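Local atomic coordinates of AB hydrolase-1 domain-containing protein (Parabacteroides distasonis, PDB entry 4Q34), a protein that probably acts as an esterase of the alpha/beta hydrolase family, although its substrate and biological role have not been characterised. Residues 46-52 with 167-173; 99-103 with 146-150. One frame throughout, in Å; residues are numbered along the deposited sequence. Where two conformers were deposited one is given.

Both contacts lie in one alpha/beta hydrolase chain, but at different depths. Interaction 1 is core: two parallel strands of the central sheet meet, mostly through buried residues. Interaction 2 is at the surface, where the short strand 101-103 meets the loop 146-150 and the second subunit is within reach. The centres of interactions 1 and 2 are about 28 Å apart. The nearest atoms of interactions 1 and 2 are about 12 Å apart. Helix 153-167 relates them: the loop 146-150 precedes it, and the segment 167-173 starts at its last residue. The chemistry follows the location. Interaction 1 relies on four main-chain hydrogen bonds and apolar side chains. Interaction 2 relies on one carboxylate, two bridging waters and a small apolar patch.

Interaction 1 of 2, residues 46-52 with 167-173; sequences KYPLVFA and IGPGVFI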
loop_
_atom_site.group_PDB
_atom_site.type_symbol
_atom_site.label_atom_id
_atom_site.label_comp_id
_atom_site.label_asym_id
_atom_site.label_seq_id
_atom_site.Cartn_x
_atom_site.Cartn_y
_atom_site.Cartn_z
ATOM N N LYS A 46 -23.792 -10.277 -4.165
ATOM C CA LYS A 46 -24.306 -9.768 -2.897
ATOM C C LYS A 46 -23.258 -9.591 -1.791
ATOM O O LYS A 46 -23.324 -8.645 -1.011
ATOM C CB LYS A 46 -25.376 -10.715 -2.396
ATOM C CG LYS A 46 -26.118 -10.157 -1.200
ATOM C CD LYS A 46 -27.266 -11.039 -0.744
ATOM C CE LYS A 46 -28.100 -10.270 0.275
ATOM N NZ LYS A 46 -28.670 -11.176 1.303
ATOM N N TYR A 47 -22.287 -10.495 -1.718
ATOM C CA TYR A 47 -21.339 -10.500 -0.618
ATOM C C TYR A 47 -19.954 -10.156 -1.130
ATOM O O TYR A 47 -19.458 -10.806 -2.053
ATOM C CB TYR A 47 -21.297 -11.841 0.117
ATOM C CG TYR A 47 -22.637 -12.254 0.661
ATOM C CD1 TYR A 47 -23.251 -11.540 1.675
ATOM C CD2 TYR A 47 -23.325 -13.313 0.094
ATOM C CE1 TYR A 47 -24.480 -11.932 2.170
ATOM C CE2 TYR A 47 -24.560 -13.703 0.575
ATOM C CZ TYR A 47 -25.132 -13.009 1.613
ATOM O OH TYR A 47 -26.364 -13.413 2.071
ATOM N N PRO A 48 -19.343 -9.107 -0.551
ATOM C CA PRO A 48 -17.996 -8.788 -0.902
ATOM C C PRO A 48 -17.017 -9.819 -0.336
ATOM O O PRO A 48 -17.332 -10.491 0.668
ATOM C CB PRO A 48 -17.765 -7.430 -0.217
ATOM C CG PRO A 48 -18.761 -7.389 0.903
ATOM C CD PRO A 48 -19.946 -8.112 0.363
ATOM N N LEU A 49 -15.867 -9.910 -0.982
ATOM C CA LEU A 49 -14.726 -10.660 -0.488
ATOM C C LEU A 49 -13.693 -9.725 0.159
ATOM O O LEU A 49 -13.279 -8.739 -0.435
ATOM C CB LEU A 49 -14.095 -11.443 -1.621
ATOM C CG LEU A 49 -15.008 -12.304 -2.455
ATOM C CD1 LEU A 49 -14.210 -13.000 -3.519
ATOM C CD2 LEU A 49 -15.759 -13.321 -1.608
ATOM N N VAL A 50 -13.277 -10.046 1.392
ATOM C CA VAL A 50 -12.276 -9.316 2.136
ATOM C C VAL A 50 -11.077 -10.238 2.316
ATOM O O VAL A 50 -11.231 -11.359 2.787
ATOM C CB VAL A 50 -12.822 -8.871 3.497
ATOM C CG1 VAL A 50 -11.726 -8.186 4.292
ATOM C CG2 VAL A 50 -14.070 -8.003 3.330
ATOM N N PHE A 51 -9.902 -9.751 1.906
ATOM C CA PHE A 51 -8.687 -10.554 1.906
ATOM C C PHE A 51 -7.713 -10.120 2.976
ATOM O O PHE A 51 -7.368 -8.933 3.047
ATOM C CB PHE A 51 -8.030 -10.475 0.519
ATOM C CG PHE A 51 -8.843 -11.102 -0.579
ATOM C CD1 PHE A 51 -8.737 -12.441 -0.880
ATOM C CD2 PHE A 51 -9.707 -10.352 -1.321
ATOM C CE1 PHE A 51 -9.470 -13.022 -1.886
ATOM C CE2 PHE A 51 -10.451 -10.925 -2.336
ATOM C CZ PHE A 51 -10.347 -12.258 -2.624
ATOM N N ALA A 52 -7.247 -11.075 3.775
ATOM C CA ALA A 52 -6.291 -10.817 4.864
ATOM C C ALA A 52 -4.986 -11.622 4.733
ATOM O O ALA A 52 -4.983 -12.862 4.784
ATOM C CB ALA A 52 -6.920 -11.176 6.203
ATOM N N ILE A 167 -18.925 -2.391 5.788
ATOM C CA ILE A 167 -19.328 -2.780 4.444
ATOM C C ILE A 167 -20.464 -3.768 4.382
ATOM O O ILE A 167 -20.997 -4.036 3.295
ATOM C CB ILE A 167 -18.146 -3.305 3.616
ATOM C CG1 ILE A 167 -17.611 -4.652 4.132
ATOM C CG2 ILE A 167 -17.060 -2.263 3.601
ATOM C CD1 ILE A 167 -16.572 -5.239 3.190
ATOM N N GLY A 168 -20.850 -4.331 5.512
ATOM C CA GLY A 168 -21.942 -5.293 5.527
ATOM C C GLY A 168 -21.489 -6.726 5.386
ATOM O O GLY A 168 -20.263 -7.023 5.365
ATOM N N PRO A 169 -22.464 -7.654 5.399
ATOM C CA PRO A 169 -22.156 -9.071 5.359
ATOM C C PRO A 169 -21.230 -9.400 4.196
ATOM O O PRO A 169 -21.466 -8.934 3.077
ATOM C CB PRO A 169 -23.532 -9.717 5.197
ATOM C CG PRO A 169 -24.423 -8.797 5.974
ATOM C CD PRO A 169 -23.902 -7.417 5.629
ATOM N N GLY A 170 -20.155 -10.133 4.488
ATOM C CA GLY A 170 -19.178 -10.538 3.468
ATOM C C GLY A 170 -18.469 -11.811 3.836
ATOM O O GLY A 170 -18.732 -12.432 4.852
ATOM N N VAL A 171 -17.546 -12.178 2.992
ATOM C CA VAL A 171 -16.780 -13.391 3.149
ATOM C C VAL A 171 -15.338 -12.999 3.428
ATOM O O VAL A 171 -14.781 -12.117 2.754
ATOM C CB VAL A 171 -16.829 -14.240 1.850
ATOM C CG1 VAL A 171 -15.956 -15.470 1.971
ATOM C CG2 VAL A 171 -18.255 -14.599 1.498
ATOM N N PHE A 172 -14.718 -13.688 4.401
ATOM C CA PHE A 172 -13.361 -13.387 4.849
ATOM C C PHE A 172 -12.445 -14.464 4.294
ATOM O O PHE A 172 -12.670 -15.663 4.546
ATOM C CB PHE A 172 -13.281 -13.339 6.380
ATOM C CG PHE A 172 -12.173 -12.482 6.964
ATOM C CD1 PHE A 172 -11.399 -11.618 6.211
ATOM C CD2 PHE A 172 -11.950 -12.512 8.339
ATOM C CE1 PHE A 172 -10.433 -10.814 6.792
ATOM C CE2 PHE A 172 -10.979 -11.705 8.931
ATOM C CZ PHE A 172 -10.201 -10.876 8.158
ATOM N N ILE A 173 -11.476 -14.031 3.497
ATOM C CA ILE A 173 -10.494 -14.931 2.875
ATOM C C ILE A 173 -9.149 -14.601 3.508
ATOM O O ILE A 173 -8.667 -13.488 3.338
ATOM C CB ILE A 173 -10.365 -14.735 1.350
ATOM C CG1 ILE A 173 -11.751 -14.566 0.697
ATOM C CG2 ILE A 173 -9.575 -15.892 0.727
ATOM C CD1 ILE A 173 -12.622 -15.784 0.829
HETATM O O HOH W 1 -23.523 -7.950 1.716
#
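This is a parallel strand pair in the central sheet of the alpha/beta hydrolase fold. I167 ends helix 153-167, and its CD1 packs on P48 CG (3.8 Å) and V50 CG2 (3.7 Å). G168, with positive phi, takes the chain out of the helix. P169 CB then meets Y47 CE1 at 3.9 Å, and a water donates to both P169 O and K46 O. At G170 a CB would clash with P48 O. The ladder starts at V171: its N donates to P48 O (2.9 Å) and its O accepts from V50 N (2.9 Å). V171 CB touches L49 CD2 at 3.7 Å, on the same sheet face as F51 and I173. F172 lies on the other face with V50, covered by helix 153-167, where F172 meets Y160 and F164. F172 CE1 is 3.6 Å from A52 CB. The strand continues to 175 past I173, whose CB is 3.6 Å from F51 CD1; I173 N donates to V50 O (2.8 Å) and I173 O accepts from A52 N (2.8 Å).

Interaction 2 of 2, residues 99-103 with 146-150; sequences ESVTI and PTIGT
One carboxylate, that of E99, grips the loop at two points. E99 OE1 accepts from T150 N (2.9 Å) and E99 OE2 from T150 OG1 (2.6 Å). E99 has chi1 m, chi2 t and chi3 -62°; T150 has chi1 p. E99 OE1 also salt-bridges R90. Residues 99-103 are extended. Residues 146-150 are irregular; I148 (phi/psi -95/69) centres an inverse gamma turn, with a weak G149 N to T147 O bond of 3.1 Å. G149 (145/-154) has its CA 3.1 Å from E99 OE1, and a CB would clash with E99 OE1. V101 CA faces G149 CA at 5.4 Å; I103 CA is 7.5 Å from P146 CA. V101, chi1 p, sets CG1 3.8 Å from I148 CG2. I103, m for chi1 and chi2, sets CG2 4.0 Å from P146 CB and CD1 3.3 Å from T147 O. One water lies 3.0 Å from E99 N and 2.8 Å from E99 OE1 and I148 O; another is 2.8 Å from E99 O and 3.0 Å from I148 O. I148 packs on I148 of the second subunit. The arrangement is a loop packed on the V101 and I103 face of an antiparallel beta ladder that crosses the dimer interface.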
loop_
_atom_site.group_PDB
_atom_site.type_symbol
_atom_site.label_atom_id
_atom_site.label_comp_id
_atom_site.label_asym_id
_atom_site.label_seq_id
_atom_site.Cartn_x
_atom_site.Cartn_y
_atom_site.Cartn_z
ATOM N N GLU A 99 2.869 2.290 18.540
ATOM C CA GLU A 99 4.014 1.900 19.381
ATOM C C GLU A 99 5.353 2.422 18.849
ATOM O O GLU A 99 5.536 2.634 17.625
ATOM C CB GLU A 99 4.139 0.384 19.411
ATOM C CG GLU A 99 2.955 -0.331 19.972
ATOM C CD GLU A 99 2.947 -1.777 19.576
ATOM O OE1 GLU A 99 2.875 -2.036 18.361
ATOM O OE2 GLU A 99 2.959 -2.646 20.472
ATOM N N SER A 100 6.300 2.598 19.766
ATOM C CA SER A 100 7.675 2.855 19.394
ATOM C C SER A 100 8.252 1.497 19.021
ATOM O O SER A 100 7.949 0.511 19.679
ATOM C CB SER A 100 8.437 3.470 20.572
ATOM O OG SER A 100 8.019 4.808 20.801
ATOM N N VAL A 101 9.085 1.440 17.988
ATOM C CA VAL A 101 9.612 0.164 17.527
ATOM C C VAL A 101 10.944 0.370 16.802
ATOM O O VAL A 101 11.163 1.401 16.161
ATOM C CB VAL A 101 8.596 -0.552 16.601
ATOM C CG1 VAL A 101 8.315 0.281 15.376
ATOM C CG2 VAL A 101 9.087 -1.954 16.224
ATOM N N THR A 102 11.829 -0.619 16.913
ATOM C CA THR A 102 13.078 -0.643 16.160
ATOM C C THR A 102 12.968 -1.762 15.130
ATOM O O THR A 102 12.630 -2.899 15.484
ATOM C CB THR A 102 14.289 -0.824 17.064
ATOM O OG1 THR A 102 14.390 0.318 17.910
ATOM C CG2 THR A 102 15.555 -0.917 16.254
ATOM N N ILE A 103 13.226 -1.402 13.874
ATOM C CA ILE A 103 13.173 -2.306 12.760
ATOM C C ILE A 103 14.613 -2.458 12.269
ATOM O O ILE A 103 15.284 -1.471 12.049
ATOM C CB ILE A 103 12.348 -1.703 11.612
ATOM C CG1 ILE A 103 10.913 -1.362 12.037
ATOM C CG2 ILE A 103 12.334 -2.648 10.418
ATOM C CD1 ILE A 103 10.120 -2.528 12.476
ATOM N N PRO A 146 7.763 -4.843 6.827
ATOM C CA PRO A 146 7.847 -5.071 8.254
ATOM C C PRO A 146 6.621 -4.613 9.045
ATOM O O PRO A 146 5.807 -3.833 8.553
ATOM C CB PRO A 146 9.105 -4.298 8.657
ATOM C CG PRO A 146 9.125 -3.153 7.662
ATOM C CD PRO A 146 8.656 -3.750 6.386
ATOM N N THR A 147 6.470 -5.162 10.241
ATOM C CA THR A 147 5.470 -4.734 11.205
ATOM C C THR A 147 6.015 -3.576 12.001
ATOM O O THR A 147 7.058 -3.683 12.663
ATOM C CB THR A 147 5.091 -5.912 12.113
ATOM O OG1 THR A 147 4.517 -6.952 11.292
ATOM C CG2 THR A 147 4.140 -5.511 13.216
ATOM N N ILE A 148 5.276 -2.472 11.989
ATOM C CA ILE A 148 5.723 -1.249 12.647
ATOM C C ILE A 148 5.119 -1.216 14.048
ATOM O O ILE A 148 4.222 -0.420 14.386
ATOM C CB ILE A 148 5.387 0.019 11.815
ATOM C CG1 ILE A 148 5.706 -0.186 10.317
ATOM C CG2 ILE A 148 6.137 1.219 12.354
ATOM C CD1 ILE A 148 7.093 -0.725 10.021
ATOM N N GLY A 149 5.614 -2.118 14.871
ATOM C CA GLY A 149 5.083 -2.364 16.197
ATOM C C GLY A 149 5.199 -3.841 16.511
ATOM O O GLY A 149 6.082 -4.534 15.965
ATOM N N THR A 150 4.323 -4.318 17.400
ATOM C CA THR A 150 4.293 -5.716 17.837
ATOM C C THR A 150 3.110 -6.424 17.232
ATOM O O THR A 150 2.114 -5.794 16.864
ATOM C CB THR A 150 4.136 -5.841 19.379
ATOM O OG1 THR A 150 2.929 -5.182 19.822
ATOM C CG2 THR A 150 5.329 -5.268 20.054
HETATM O O HOH W 2 2.547 0.072 16.556
HETATM O O HOH W 3 4.339 2.512 15.142
#